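Local coordinates for protein homospermidine synthase (Legionella pneumophila subsp. pneumophila str. Philadelphia 1, PDB 2PH5) that probably makes the polyamine homospermidine as a homospermidine synthase, and binds NAD in a Rossmann-type domain, at residues R15-G20 against D85-V90; V24-M29 against V53-Q58; E34-K39 against G403-I408; V43-A48 against Y59-K64. One frame throughout, in Å; residues are numbered along the deposited sequence.

Contact 1 of 4, residues R15-G20 against D85-V90; sequences RFVILG and DFLIDV. With NAD (nicotinamide-adenine-dinucleotide), chain C.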
# COMPACT_ATOMS: atom_id res chain seq x y z
N ARG A 15 -37.08 14.23 23.54
CA ARG A 15 -35.82 14.85 23.15
C ARG A 15 -34.76 13.82 22.85
O ARG A 15 -34.81 12.70 23.35
CB ARG A 15 -35.34 15.80 24.25
CG ARG A 15 -35.07 15.15 25.57
CD ARG A 15 -35.96 15.72 26.68
NE ARG A 15 -35.17 16.12 27.85
CZ ARG A 15 -35.68 16.34 29.06
NH1 ARG A 15 -36.98 16.18 29.27
NH2 ARG A 15 -34.88 16.72 30.05
N PHE A 16 -33.82 14.20 22.00
CA PHE A 16 -32.72 13.33 21.63
C PHE A 16 -31.44 13.79 22.32
O PHE A 16 -30.99 14.91 22.10
CB PHE A 16 -32.50 13.36 20.11
CG PHE A 16 -33.46 12.51 19.33
CD1 PHE A 16 -34.30 13.08 18.38
CD2 PHE A 16 -33.51 11.14 19.53
CE1 PHE A 16 -35.17 12.29 17.63
CE2 PHE A 16 -34.37 10.34 18.78
CZ PHE A 16 -35.20 10.92 17.83
N VAL A 17 -30.87 12.94 23.16
CA VAL A 17 -29.62 13.29 23.82
C VAL A 17 -28.51 12.52 23.12
O VAL A 17 -28.44 11.29 23.22
CB VAL A 17 -29.59 12.89 25.33
CG1 VAL A 17 -28.20 13.18 25.91
CG2 VAL A 17 -30.65 13.65 26.12
N ILE A 18 -27.65 13.21 22.39
CA ILE A 18 -26.58 12.50 21.73
C ILE A 18 -25.24 12.83 22.38
O ILE A 18 -24.84 14.00 22.44
CB ILE A 18 -26.56 12.79 20.20
CG1 ILE A 18 -25.14 12.64 19.66
CG2 ILE A 18 -27.21 14.14 19.90
CD1 ILE A 18 -24.97 13.05 18.23
N LEU A 19 -24.57 11.81 22.91
CA LEU A 19 -23.28 12.07 23.53
C LEU A 19 -22.21 11.67 22.54
O LEU A 19 -22.25 10.57 21.98
CB LEU A 19 -23.10 11.32 24.86
CG LEU A 19 -22.68 9.86 24.79
CD1 LEU A 19 -22.19 9.40 26.15
CD2 LEU A 19 -23.86 9.03 24.31
N GLY A 20 -21.27 12.57 22.33
CA GLY A 20 -20.21 12.35 21.37
C GLY A 20 -20.61 13.14 20.14
O GLY A 20 -21.79 13.24 19.84
N ASP A 85 -37.25 9.47 26.59
CA ASP A 85 -36.26 10.21 25.83
C ASP A 85 -35.37 9.19 25.13
O ASP A 85 -35.49 7.99 25.39
CB ASP A 85 -35.43 11.12 26.73
CG ASP A 85 -36.18 12.37 27.14
OD1 ASP A 85 -37.14 12.74 26.43
OD2 ASP A 85 -35.80 13.00 28.15
N PHE A 86 -34.49 9.65 24.26
CA PHE A 86 -33.63 8.73 23.53
C PHE A 86 -32.17 9.16 23.58
O PHE A 86 -31.82 10.25 23.13
CB PHE A 86 -34.11 8.66 22.07
CG PHE A 86 -33.71 7.40 21.34
CD1 PHE A 86 -34.57 6.85 20.39
CD2 PHE A 86 -32.49 6.78 21.58
CE1 PHE A 86 -34.21 5.70 19.68
CE2 PHE A 86 -32.12 5.63 20.88
CZ PHE A 86 -32.98 5.09 19.93
N LEU A 87 -31.32 8.31 24.15
CA LEU A 87 -29.90 8.61 24.23
C LEU A 87 -29.17 7.97 23.05
O LEU A 87 -29.01 6.75 23.01
CB LEU A 87 -29.31 8.08 25.55
CG LEU A 87 -27.78 8.18 25.73
CD1 LEU A 87 -27.35 9.63 25.61
CD2 LEU A 87 -27.38 7.63 27.09
N ILE A 88 -28.76 8.78 22.08
CA ILE A 88 -28.03 8.25 20.94
C ILE A 88 -26.56 8.24 21.36
O ILE A 88 -25.96 9.30 21.55
CB ILE A 88 -28.23 9.12 19.67
CG1 ILE A 88 -29.71 9.19 19.33
CG2 ILE A 88 -27.50 8.50 18.48
CD1 ILE A 88 -30.02 10.14 18.20
N ASP A 89 -26.00 7.05 21.53
CA ASP A 89 -24.61 6.89 21.96
C ASP A 89 -23.67 6.75 20.76
O ASP A 89 -23.64 5.71 20.11
CB ASP A 89 -24.49 5.67 22.87
CG ASP A 89 -23.09 5.47 23.45
OD1 ASP A 89 -22.93 4.53 24.27
OD2 ASP A 89 -22.15 6.23 23.10
N VAL A 90 -22.91 7.80 20.48
CA VAL A 90 -21.96 7.77 19.38
C VAL A 90 -20.61 8.30 19.88
O VAL A 90 -19.91 9.04 19.19
CB VAL A 90 -22.46 8.62 18.18
CG1 VAL A 90 -23.71 8.00 17.58
CG2 VAL A 90 -22.73 10.04 18.62
PA NAD C . -14.82 9.95 17.04
O1A NAD C . -13.56 9.65 17.81
O2A NAD C . -14.69 10.72 15.77
O5B NAD C . -15.90 10.72 17.97
C5B NAD C . -16.18 10.24 19.29
C4B NAD C . -16.70 11.43 20.12
O4B NAD C . -16.92 10.92 21.42
C3B NAD C . -15.71 12.59 20.26
O3B NAD C . -16.32 13.81 19.85
C2B NAD C . -15.34 12.60 21.72
O2B NAD C . -15.05 13.87 22.26
C1B NAD C . -16.52 11.88 22.38
N9A NAD C . -16.21 11.15 23.61
C8A NAD C . -14.97 10.55 23.89
N7A NAD C . -14.65 10.66 25.20
C5A NAD C . -15.66 11.33 25.78
C6A NAD C . -15.87 11.72 27.10
N6A NAD C . -15.03 11.45 28.10
N1A NAD C . -17.04 12.43 27.38
C2A NAD C . -17.96 12.74 26.40
N3A NAD C . -17.78 12.36 25.09
C4A NAD C . -16.63 11.67 24.82
O3 NAD C . -15.43 8.53 16.70
PN NAD C . -16.78 8.06 15.98
O1N NAD C . -16.41 7.05 14.96
O2N NAD C . -17.52 9.30 15.53
O5D NAD C . -17.38 7.41 17.29
C5D NAD C . -18.61 6.74 17.40
C4D NAD C . -18.26 5.27 17.33
O4D NAD C . -19.03 4.67 16.32
C3D NAD C . -17.33 4.21 17.89
O3D NAD C . -17.83 3.67 19.11
C2D NAD C . -17.28 3.20 16.76
O2D NAD C . -16.92 1.92 17.17
C1D NAD C . -18.68 3.31 16.15
N1N NAD C . -18.79 3.08 14.69
C2N NAD C . -19.59 2.07 14.21
C3N NAD C . -19.68 1.92 12.81
C7N NAD C . -20.53 0.87 12.19
O7N NAD C . -20.56 0.81 10.82
N7N NAD C . -21.26 0.03 12.90
C4N NAD C . -18.96 2.78 11.92
C5N NAD C . -18.14 3.79 12.46
C6N NAD C . -18.05 3.96 13.83
O HOH W 1 -39.06 14.15 28.20
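L19 lays its CD2 methyl against the backbone of D89, CD2 to CA being 3.3 Å, and against the D89 side chain beyond. Its chi1 of 81° sets CG between the backbone N and the carbonyl carbon; CD2 also meets L87 CD1. A branched apolar chain suits this sheet face, which helix 96-106 covers through L99. D89 turns its carboxylate to Y110 and S91. At the far end D85 grips R15. D85 OD1 accepts R15 N from above the carboxylate plane at 3.3 Å, while D85 OD2 sits over one guanidinium face, 3.2 Å from R15 NE. That salt bridge is one of charge alone; the directed bond of OD2 comes from E82 N. I88 fills the face shared with F16 and I18, its CD1 3.9 Å from F16 CD2, beneath helix 391-408. Five backbone bonds run from F86 N to R15 O at 3.2 Å down to V90 N to L19 O at 3.2 Å, joining parallel strands inclined at 23°. Past them G20, whose phi of 101° suits glycine, brings its bare CA to 3.6 Å from NAD O4B. This is the central strand pair of a Rossmann dinucleotide-binding fold.

Contact 2 of 4, residues V24-M29 against V53-Q58; sequences VGQALM and VDVAQQ. With NAD (nicotinamide-adenine-dinucleotide), chain C.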
# COMPACT_ATOMS: atom_id res chain seq x y z
N VAL A 24 -19.31 10.01 13.26
CA VAL A 24 -20.69 9.53 13.21
C VAL A 24 -21.71 10.58 13.66
O VAL A 24 -22.64 10.91 12.92
CB VAL A 24 -20.86 8.26 14.09
CG1 VAL A 24 -22.31 7.79 14.06
CG2 VAL A 24 -19.95 7.15 13.58
N GLY A 25 -21.53 11.11 14.86
CA GLY A 25 -22.44 12.10 15.40
C GLY A 25 -22.76 13.27 14.50
O GLY A 25 -23.92 13.63 14.34
N GLN A 26 -21.73 13.88 13.91
CA GLN A 26 -21.95 15.01 13.02
C GLN A 26 -22.73 14.58 11.79
O GLN A 26 -23.61 15.29 11.32
CB GLN A 26 -20.62 15.62 12.56
CG GLN A 26 -19.70 16.07 13.68
CD GLN A 26 -18.44 16.77 13.18
OE1 GLN A 26 -17.46 16.88 13.90
NE2 GLN A 26 -18.48 17.24 11.94
N ALA A 27 -22.41 13.40 11.27
CA ALA A 27 -23.07 12.91 10.07
C ALA A 27 -24.52 12.48 10.32
O ALA A 27 -25.29 12.31 9.37
CB ALA A 27 -22.28 11.75 9.47
N LEU A 28 -24.88 12.29 11.58
CA LEU A 28 -26.23 11.87 11.93
C LEU A 28 -27.21 13.03 11.92
O LEU A 28 -28.36 12.87 11.49
CB LEU A 28 -26.23 11.24 13.32
CG LEU A 28 -27.12 10.02 13.58
CD1 LEU A 28 -27.31 9.86 15.07
CD2 LEU A 28 -28.46 10.18 12.91
N MSE A 29 -26.76 14.19 12.38
CA MSE A 29 -27.59 15.38 12.46
C MSE A 29 -28.60 15.55 11.33
O MSE A 29 -29.81 15.63 11.58
CB MSE A 29 -26.71 16.62 12.54
CG MSE A 29 -26.05 16.79 13.88
SE MSE A 29 -27.34 17.25 15.22
CE MSE A 29 -26.90 19.12 15.42
N VAL A 53 -15.90 22.20 13.07
CA VAL A 53 -17.06 22.17 12.19
C VAL A 53 -18.23 22.92 12.81
O VAL A 53 -18.36 23.00 14.04
CB VAL A 53 -17.47 20.71 11.85
CG1 VAL A 53 -18.26 20.12 13.00
CG2 VAL A 53 -18.26 20.68 10.56
N ASP A 54 -19.09 23.47 11.97
CA ASP A 54 -20.24 24.22 12.45
C ASP A 54 -21.57 23.51 12.28
O ASP A 54 -22.61 24.15 12.12
CB ASP A 54 -20.28 25.58 11.73
CG ASP A 54 -20.14 25.45 10.22
OD1 ASP A 54 -21.07 24.92 9.58
OD2 ASP A 54 -19.10 25.88 9.68
N VAL A 55 -21.55 22.18 12.34
CA VAL A 55 -22.77 21.39 12.19
C VAL A 55 -23.82 21.76 13.25
O VAL A 55 -24.97 22.07 12.92
CB VAL A 55 -22.45 19.87 12.25
CG1 VAL A 55 -23.72 19.04 12.07
CG2 VAL A 55 -21.45 19.52 11.18
N ALA A 56 -23.41 21.76 14.51
CA ALA A 56 -24.33 22.12 15.59
C ALA A 56 -24.91 23.53 15.39
O ALA A 56 -26.10 23.74 15.58
CB ALA A 56 -23.62 22.04 16.93
N GLN A 57 -24.07 24.47 14.97
CA GLN A 57 -24.52 25.84 14.77
C GLN A 57 -25.50 26.00 13.61
O GLN A 57 -26.40 26.84 13.66
CB GLN A 57 -23.34 26.79 14.56
CG GLN A 57 -22.42 26.93 15.75
CD GLN A 57 -21.27 25.94 15.71
OE1 GLN A 57 -21.46 24.75 15.46
NE2 GLN A 57 -20.05 26.43 15.96
N GLN A 58 -25.33 25.19 12.57
CA GLN A 58 -26.21 25.26 11.41
C GLN A 58 -27.61 24.80 11.76
O GLN A 58 -28.60 25.33 11.23
CB GLN A 58 -25.66 24.42 10.27
CG GLN A 58 -24.30 24.88 9.77
CD GLN A 58 -24.36 26.14 8.92
OE1 GLN A 58 -23.33 26.67 8.51
NE2 GLN A 58 -25.58 26.61 8.64
PA NAD C . -14.82 9.95 17.04
O1A NAD C . -13.56 9.65 17.81
O2A NAD C . -14.69 10.72 15.77
O5B NAD C . -15.90 10.72 17.97
C5B NAD C . -16.18 10.24 19.29
C4B NAD C . -16.70 11.43 20.12
O4B NAD C . -16.92 10.92 21.42
C3B NAD C . -15.71 12.59 20.26
O3B NAD C . -16.32 13.81 19.85
C2B NAD C . -15.34 12.60 21.72
O2B NAD C . -15.05 13.87 22.26
C1B NAD C . -16.52 11.88 22.38
N9A NAD C . -16.21 11.15 23.61
C8A NAD C . -14.97 10.55 23.89
N7A NAD C . -14.65 10.66 25.20
C5A NAD C . -15.66 11.33 25.78
C6A NAD C . -15.87 11.72 27.10
N6A NAD C . -15.03 11.45 28.10
N1A NAD C . -17.04 12.43 27.38
C2A NAD C . -17.96 12.74 26.40
N3A NAD C . -17.78 12.36 25.09
C4A NAD C . -16.63 11.67 24.82
O3 NAD C . -15.43 8.53 16.70
PN NAD C . -16.78 8.06 15.98
O1N NAD C . -16.41 7.05 14.96
O2N NAD C . -17.52 9.30 15.53
O5D NAD C . -17.38 7.41 17.29
C5D NAD C . -18.61 6.74 17.40
C4D NAD C . -18.26 5.27 17.33
O4D NAD C . -19.03 4.67 16.32
C3D NAD C . -17.33 4.21 17.89
O3D NAD C . -17.83 3.67 19.11
C2D NAD C . -17.28 3.20 16.76
O2D NAD C . -16.92 1.92 17.17
C1D NAD C . -18.68 3.31 16.15
N1N NAD C . -18.79 3.08 14.69
C2N NAD C . -19.59 2.07 14.21
C3N NAD C . -19.68 1.92 12.81
C7N NAD C . -20.53 0.87 12.19
O7N NAD C . -20.56 0.81 10.82
N7N NAD C . -21.26 0.03 12.90
C4N NAD C . -18.96 2.78 11.92
C5N NAD C . -18.14 3.79 12.46
C6N NAD C . -18.05 3.96 13.83
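Q26 ends in a polar amide, yet it meets an apolar partner here, V53, and no hydrogen bond crosses between the two segments. Its CD lies 3.4 Å from V53 CG1. With CG anti to the carbonyl carbon (chi1 -57°) and the chain extended beyond it, the glutamine reaches out from its helix and slides past V53 in the opposite direction. A long, flexible residue suits such a partly exposed margin, because the extended chain carries its end group over to V53. Deeper in, V55 takes over. Its CG1 stands 3.7 Å from M29 CG and 3.8 Å from Q26 O, so one methyl touches two successive turns of the facing helix. M29, present as selenomethionine, bends at chi2 (-70°) and again at chi3, and its CE comes to 4.0 Å from A56 CA. A small alanine lets that end approach the backbone of the short helix, which starts after D54 at the N-cap position, although the D54 side chain makes no capping bond. The other end of segment V24-M29 serves the cofactor: V24 N donates to NAD O2N at 3.0 Å, nearly straight at 165°, where the start of the helix would help to stabilise the pyrophosphate charge. G25 fits the last glycine of a GxGxxG-type sequence. Helix 23-35 thus lies between two partners, with A27 and L28 packing on helix 391-408 while Q26 and M29 face helix 55-59, and M29 continues to V61, just before strand 62-65.

Contact 3 of 4, residues E34-K39 against G403-I408; sequences EKFDIK and GIIWAI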
# COMPACT_ATOMS: atom_id res chain seq x y z
N GLU A 34 -34.26 15.19 9.09
CA GLU A 34 -34.83 14.81 7.81
C GLU A 34 -35.97 13.81 8.01
O GLU A 34 -36.93 13.79 7.25
CB GLU A 34 -33.76 14.19 6.92
CG GLU A 34 -34.18 13.95 5.48
CD GLU A 34 -33.12 13.23 4.67
OE1 GLU A 34 -31.91 13.46 4.92
OE2 GLU A 34 -33.48 12.43 3.78
N LYS A 35 -35.87 12.99 9.05
CA LYS A 35 -36.87 11.99 9.35
C LYS A 35 -37.79 12.35 10.52
O LYS A 35 -38.80 11.68 10.76
CB LYS A 35 -36.19 10.65 9.65
CG LYS A 35 -35.70 9.92 8.42
CD LYS A 35 -36.85 9.21 7.79
CE LYS A 35 -36.38 8.24 6.74
NZ LYS A 35 -37.58 7.59 6.16
N PHE A 36 -37.44 13.40 11.26
CA PHE A 36 -38.26 13.78 12.41
C PHE A 36 -38.73 15.22 12.35
O PHE A 36 -37.96 16.13 12.02
CB PHE A 36 -37.48 13.54 13.70
CG PHE A 36 -37.25 12.10 14.00
CD1 PHE A 36 -38.22 11.35 14.65
CD2 PHE A 36 -36.09 11.47 13.59
CE1 PHE A 36 -38.03 9.99 14.89
CE2 PHE A 36 -35.89 10.10 13.82
CZ PHE A 36 -36.86 9.37 14.47
N ASP A 37 -40.01 15.42 12.65
CA ASP A 37 -40.61 16.75 12.66
C ASP A 37 -40.37 17.28 14.06
O ASP A 37 -41.30 17.62 14.80
CB ASP A 37 -42.11 16.67 12.37
CG ASP A 37 -42.78 18.03 12.44
OD1 ASP A 37 -42.21 19.00 11.91
OD2 ASP A 37 -43.88 18.11 13.02
N ILE A 38 -39.10 17.35 14.41
CA ILE A 38 -38.67 17.77 15.72
C ILE A 38 -38.05 19.17 15.68
O ILE A 38 -37.64 19.65 14.61
CB ILE A 38 -37.65 16.74 16.27
CG1 ILE A 38 -37.50 16.89 17.77
CG2 ILE A 38 -36.31 16.90 15.58
CD1 ILE A 38 -36.68 15.78 18.40
N LYS A 39 -38.01 19.82 16.83
CA LYS A 39 -37.44 21.15 16.94
C LYS A 39 -36.00 20.99 17.38
O LYS A 39 -35.65 20.02 18.06
CB LYS A 39 -38.17 21.99 17.99
CG LYS A 39 -39.67 21.75 18.10
CD LYS A 39 -40.30 22.65 19.17
CE LYS A 39 -41.74 22.23 19.51
NZ LYS A 39 -41.83 20.91 20.22
N GLY A 403 -32.41 2.29 12.85
CA GLY A 403 -32.48 1.62 14.13
C GLY A 403 -33.17 2.49 15.17
O GLY A 403 -33.92 1.98 16.01
N ILE A 404 -32.91 3.79 15.12
CA ILE A 404 -33.53 4.73 16.06
C ILE A 404 -35.04 4.71 15.86
O ILE A 404 -35.80 4.67 16.82
CB ILE A 404 -32.98 6.19 15.86
CG1 ILE A 404 -31.51 6.26 16.27
CG2 ILE A 404 -33.81 7.19 16.67
CD1 ILE A 404 -30.85 7.63 16.07
N ILE A 405 -35.49 4.74 14.61
CA ILE A 405 -36.92 4.72 14.34
C ILE A 405 -37.54 3.41 14.82
O ILE A 405 -38.68 3.39 15.29
CB ILE A 405 -37.22 4.86 12.84
CG1 ILE A 405 -36.64 6.18 12.32
CG2 ILE A 405 -38.74 4.82 12.60
CD1 ILE A 405 -36.61 6.27 10.82
N TRP A 406 -36.79 2.32 14.69
CA TRP A 406 -37.28 1.01 15.11
C TRP A 406 -37.51 0.97 16.61
O TRP A 406 -38.54 0.50 17.08
CB TRP A 406 -36.27 -0.09 14.73
CG TRP A 406 -36.77 -1.48 15.04
CD1 TRP A 406 -37.60 -2.24 14.26
CD2 TRP A 406 -36.52 -2.24 16.23
NE1 TRP A 406 -37.88 -3.43 14.90
CE2 TRP A 406 -37.23 -3.45 16.11
CE3 TRP A 406 -35.76 -2.01 17.38
CZ2 TRP A 406 -37.21 -4.44 17.10
CZ3 TRP A 406 -35.74 -3.00 18.38
CH2 TRP A 406 -36.46 -4.19 18.22
N ALA A 407 -36.53 1.47 17.36
CA ALA A 407 -36.62 1.47 18.81
C ALA A 407 -37.79 2.30 19.32
O ALA A 407 -38.45 1.92 20.28
CB ALA A 407 -35.30 1.97 19.40
N ILE A 408 -38.07 3.43 18.68
CA ILE A 408 -39.17 4.28 19.11
C ILE A 408 -40.52 3.54 19.08
O ILE A 408 -41.32 3.69 20.00
CB ILE A 408 -39.27 5.56 18.25
CG1 ILE A 408 -38.03 6.43 18.50
CG2 ILE A 408 -40.55 6.33 18.57
CD1 ILE A 408 -37.95 7.65 17.63
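Where helix 391-408 packs against the Rossmann sheet, F36, just beyond the first crossover helix, meets I404, I405 and I408. The outer corner of its ring, CE1 and CZ, does the touching; I404 and I408 are one turn apart, with I405 next to I404. The closest approach is tip to tip: I408 CD1 comes to 3.6 Å from F36 CE1. F36 CZ lies 3.9 Å from I405 CG1 and, more loosely, 4.3 Å from I404 CG2. The CB of F36 already points toward the helix, and chi1 of -68° sets CG anti to the carbonyl carbon. The nearest CA pair of the segments, K35 and I405, is 8.8 Å apart, so long or large side chains must make the contact, and the isoleucines present aliphatic carbons to the end of the ring. K35 adds only its aliphatic part, CD being 4.2 Å from I405 CD1, while I429 of helix 423-430 also meets both residues. F16 of the first strand packs edge-to-face with F36, which thus lies between the sheet and the isoleucines of the helix. No hydrogen bond links the two segments; the contact is apolar, with K35 and I408 at its less buried edge. I404 also touches F86 and I88. This is plain alpha/beta packing, in which a helix from the C-terminal part of the chain lies over the dinucleotide-binding sheet: the layered construction characteristic of a Rossmann fold.

Contact 4 of 4, residues V43-A48 against Y59-K64; sequences VTIIAA and YGVSFK. With NAD (nicotinamide-adenine-dinucleotide), chain C.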
# COMPACT_ATOMS: atom_id res chain seq x y z
N VAL A 43 -33.07 18.69 20.86
CA VAL A 43 -31.82 17.98 20.69
C VAL A 43 -30.75 18.63 21.55
O VAL A 43 -30.71 19.85 21.69
CB VAL A 43 -31.39 17.99 19.20
CG1 VAL A 43 -30.23 17.03 18.99
CG2 VAL A 43 -32.58 17.60 18.33
N THR A 44 -29.89 17.81 22.14
CA THR A 44 -28.80 18.28 22.99
C THR A 44 -27.59 17.38 22.74
O THR A 44 -27.74 16.16 22.58
CB THR A 44 -29.22 18.25 24.50
OG1 THR A 44 -28.05 18.39 25.32
CG2 THR A 44 -29.93 16.95 24.84
N ILE A 45 -26.40 17.98 22.68
CA ILE A 45 -25.15 17.26 22.41
C ILE A 45 -24.12 17.46 23.52
O ILE A 45 -23.87 18.58 23.95
CB ILE A 45 -24.47 17.77 21.12
CG1 ILE A 45 -25.40 17.56 19.93
CG2 ILE A 45 -23.13 17.07 20.92
CD1 ILE A 45 -24.87 18.23 18.67
N ILE A 46 -23.52 16.36 23.97
CA ILE A 46 -22.50 16.40 25.01
C ILE A 46 -21.28 15.70 24.45
O ILE A 46 -21.38 14.55 24.01
CB ILE A 46 -22.95 15.63 26.26
CG1 ILE A 46 -24.34 16.11 26.67
CG2 ILE A 46 -21.91 15.79 27.36
CD1 ILE A 46 -24.86 15.46 27.91
N ALA A 47 -20.13 16.38 24.45
CA ALA A 47 -18.89 15.82 23.93
C ALA A 47 -17.69 16.38 24.69
O ALA A 47 -17.75 17.47 25.24
CB ALA A 47 -18.77 16.13 22.45
N ALA A 48 -16.58 15.64 24.70
CA ALA A 48 -15.39 16.08 25.43
C ALA A 48 -14.52 17.07 24.66
O ALA A 48 -13.91 17.96 25.26
CB ALA A 48 -14.56 14.89 25.83
N TYR A 59 -27.71 23.81 12.64
CA TYR A 59 -29.01 23.30 13.04
C TYR A 59 -29.53 23.97 14.30
O TYR A 59 -30.70 23.84 14.65
CB TYR A 59 -28.92 21.78 13.24
CG TYR A 59 -28.73 21.03 11.94
CD1 TYR A 59 -29.81 20.79 11.09
CD2 TYR A 59 -27.46 20.58 11.55
CE1 TYR A 59 -29.64 20.13 9.88
CE2 TYR A 59 -27.27 19.92 10.34
CZ TYR A 59 -28.37 19.70 9.51
OH TYR A 59 -28.20 19.07 8.30
N GLY A 60 -28.65 24.71 14.98
CA GLY A 60 -29.04 25.40 16.19
C GLY A 60 -29.29 24.44 17.35
O GLY A 60 -30.25 24.60 18.11
N VAL A 61 -28.43 23.44 17.47
CA VAL A 61 -28.57 22.46 18.54
C VAL A 61 -27.56 22.75 19.63
O VAL A 61 -26.38 22.95 19.37
CB VAL A 61 -28.41 21.02 17.98
CG1 VAL A 61 -28.33 20.01 19.11
CG2 VAL A 61 -29.60 20.69 17.09
N SER A 62 -28.05 22.79 20.87
CA SER A 62 -27.22 23.04 22.04
C SER A 62 -26.03 22.07 22.09
O SER A 62 -26.18 20.89 21.77
CB SER A 62 -28.08 22.89 23.30
OG SER A 62 -27.30 22.87 24.47
N PHE A 63 -24.86 22.57 22.47
CA PHE A 63 -23.66 21.74 22.56
C PHE A 63 -22.94 22.02 23.87
O PHE A 63 -22.53 23.15 24.14
CB PHE A 63 -22.72 22.00 21.38
CG PHE A 63 -21.47 21.16 21.39
CD1 PHE A 63 -20.41 21.47 22.23
CD2 PHE A 63 -21.37 20.04 20.58
CE1 PHE A 63 -19.26 20.67 22.27
CE2 PHE A 63 -20.22 19.23 20.60
CZ PHE A 63 -19.17 19.54 21.45
N LYS A 64 -22.79 20.98 24.68
CA LYS A 64 -22.14 21.10 25.97
C LYS A 64 -20.77 20.42 25.96
O LYS A 64 -20.67 19.22 25.72
CB LYS A 64 -23.03 20.49 27.06
CG LYS A 64 -22.37 20.33 28.41
CD LYS A 64 -22.01 21.67 29.03
CE LYS A 64 -21.38 21.49 30.40
NZ LYS A 64 -21.28 22.80 31.11
PA NAD C . -14.82 9.95 17.04
O1A NAD C . -13.56 9.65 17.81
O2A NAD C . -14.69 10.72 15.77
O5B NAD C . -15.90 10.72 17.97
C5B NAD C . -16.18 10.24 19.29
C4B NAD C . -16.70 11.43 20.12
O4B NAD C . -16.92 10.92 21.42
C3B NAD C . -15.71 12.59 20.26
O3B NAD C . -16.32 13.81 19.85
C2B NAD C . -15.34 12.60 21.72
O2B NAD C . -15.05 13.87 22.26
C1B NAD C . -16.52 11.88 22.38
N9A NAD C . -16.21 11.15 23.61
C8A NAD C . -14.97 10.55 23.89
N7A NAD C . -14.65 10.66 25.20
C5A NAD C . -15.66 11.33 25.78
C6A NAD C . -15.87 11.72 27.10
N6A NAD C . -15.03 11.45 28.10
N1A NAD C . -17.04 12.43 27.38
C2A NAD C . -17.96 12.74 26.40
N3A NAD C . -17.78 12.36 25.09
C4A NAD C . -16.63 11.67 24.82
O3 NAD C . -15.43 8.53 16.70
PN NAD C . -16.78 8.06 15.98
O1N NAD C . -16.41 7.05 14.96
O2N NAD C . -17.52 9.30 15.53
O5D NAD C . -17.38 7.41 17.29
C5D NAD C . -18.61 6.74 17.40
C4D NAD C . -18.26 5.27 17.33
O4D NAD C . -19.03 4.67 16.32
C3D NAD C . -17.33 4.21 17.89
O3D NAD C . -17.83 3.67 19.11
C2D NAD C . -17.28 3.20 16.76
O2D NAD C . -16.92 1.92 17.17
C1D NAD C . -18.68 3.31 16.15
N1N NAD C . -18.79 3.08 14.69
C2N NAD C . -19.59 2.07 14.21
C3N NAD C . -19.68 1.92 12.81
C7N NAD C . -20.53 0.87 12.19
O7N NAD C . -20.56 0.81 10.82
N7N NAD C . -21.26 0.03 12.90
C4N NAD C . -18.96 2.78 11.92
C5N NAD C . -18.14 3.79 12.46
C6N NAD C . -18.05 3.96 13.83
O HOH W 2 -25.98 20.07 25.11
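Strands 43-47 and 62-65 run parallel, I45 paired with F63 and I46 with K64, inclined at 22° and 4.7 Å apart at closest approach, in a beta-alpha-beta unit: strand 43-47, helix 55-59, strand 62-65. I45 N donates to S62 O at 3.1 Å, K64 N returns to I45 O at 2.7 Å with an almost straight bond (175°), and A47 N closes on K64 O at 3.2 Å. The turn into the second strand is made by G60, whose positive phi suits glycine as the C-prime residue of a Schellman motif ending the helix. On one face I45 carries the packing. With CG2 anti to the backbone N, that methyl lies 3.5 Å from F63 CD2, while CG1 and CD1 meet V61 CG1, which also rests 3.5 Å from V43 CG1. A47, being small, admits the end of the same ring, its CB 3.6 Å from F63 CZ. Beta-branched valine and isoleucine favour such extended backbone. The other face is more polar, as befits an outer strand of the sheet: a water donates to I45 O and also bonds T44 OG1 and S62 OG, and the K64 chain bends at chi2, its end leading away from the strand pair. Beyond the strand A48 reaches the cofactor: A48 N makes a weak hydrogen bond to NAD O2B, and A48 CB lies 3.7 Å from NAD C6A of the adenine.

In the fold
Contacts 1, 2 and 4 all lie in the NAD-binding domain and touch the cofactor, whereas contact 3 ties that domain to a helix from the C-terminal part of the chain. Contact 1 is the deep centre of the sheet, and contact 4 lies nearer its margin, where water and exposed side chains appear; strands 16-19 and 43-47 are neighbours, so backbone bonds such as I18 N to T44 O make the two contacts continuous. Contacts 2 and 3 share helix 23-35, have no hydrogen bond between their segments and rest on packing. F16 against I38 joins contacts 1 and 3, while the M29 methyl reaches V61 and I45, joining contacts 2 and 4.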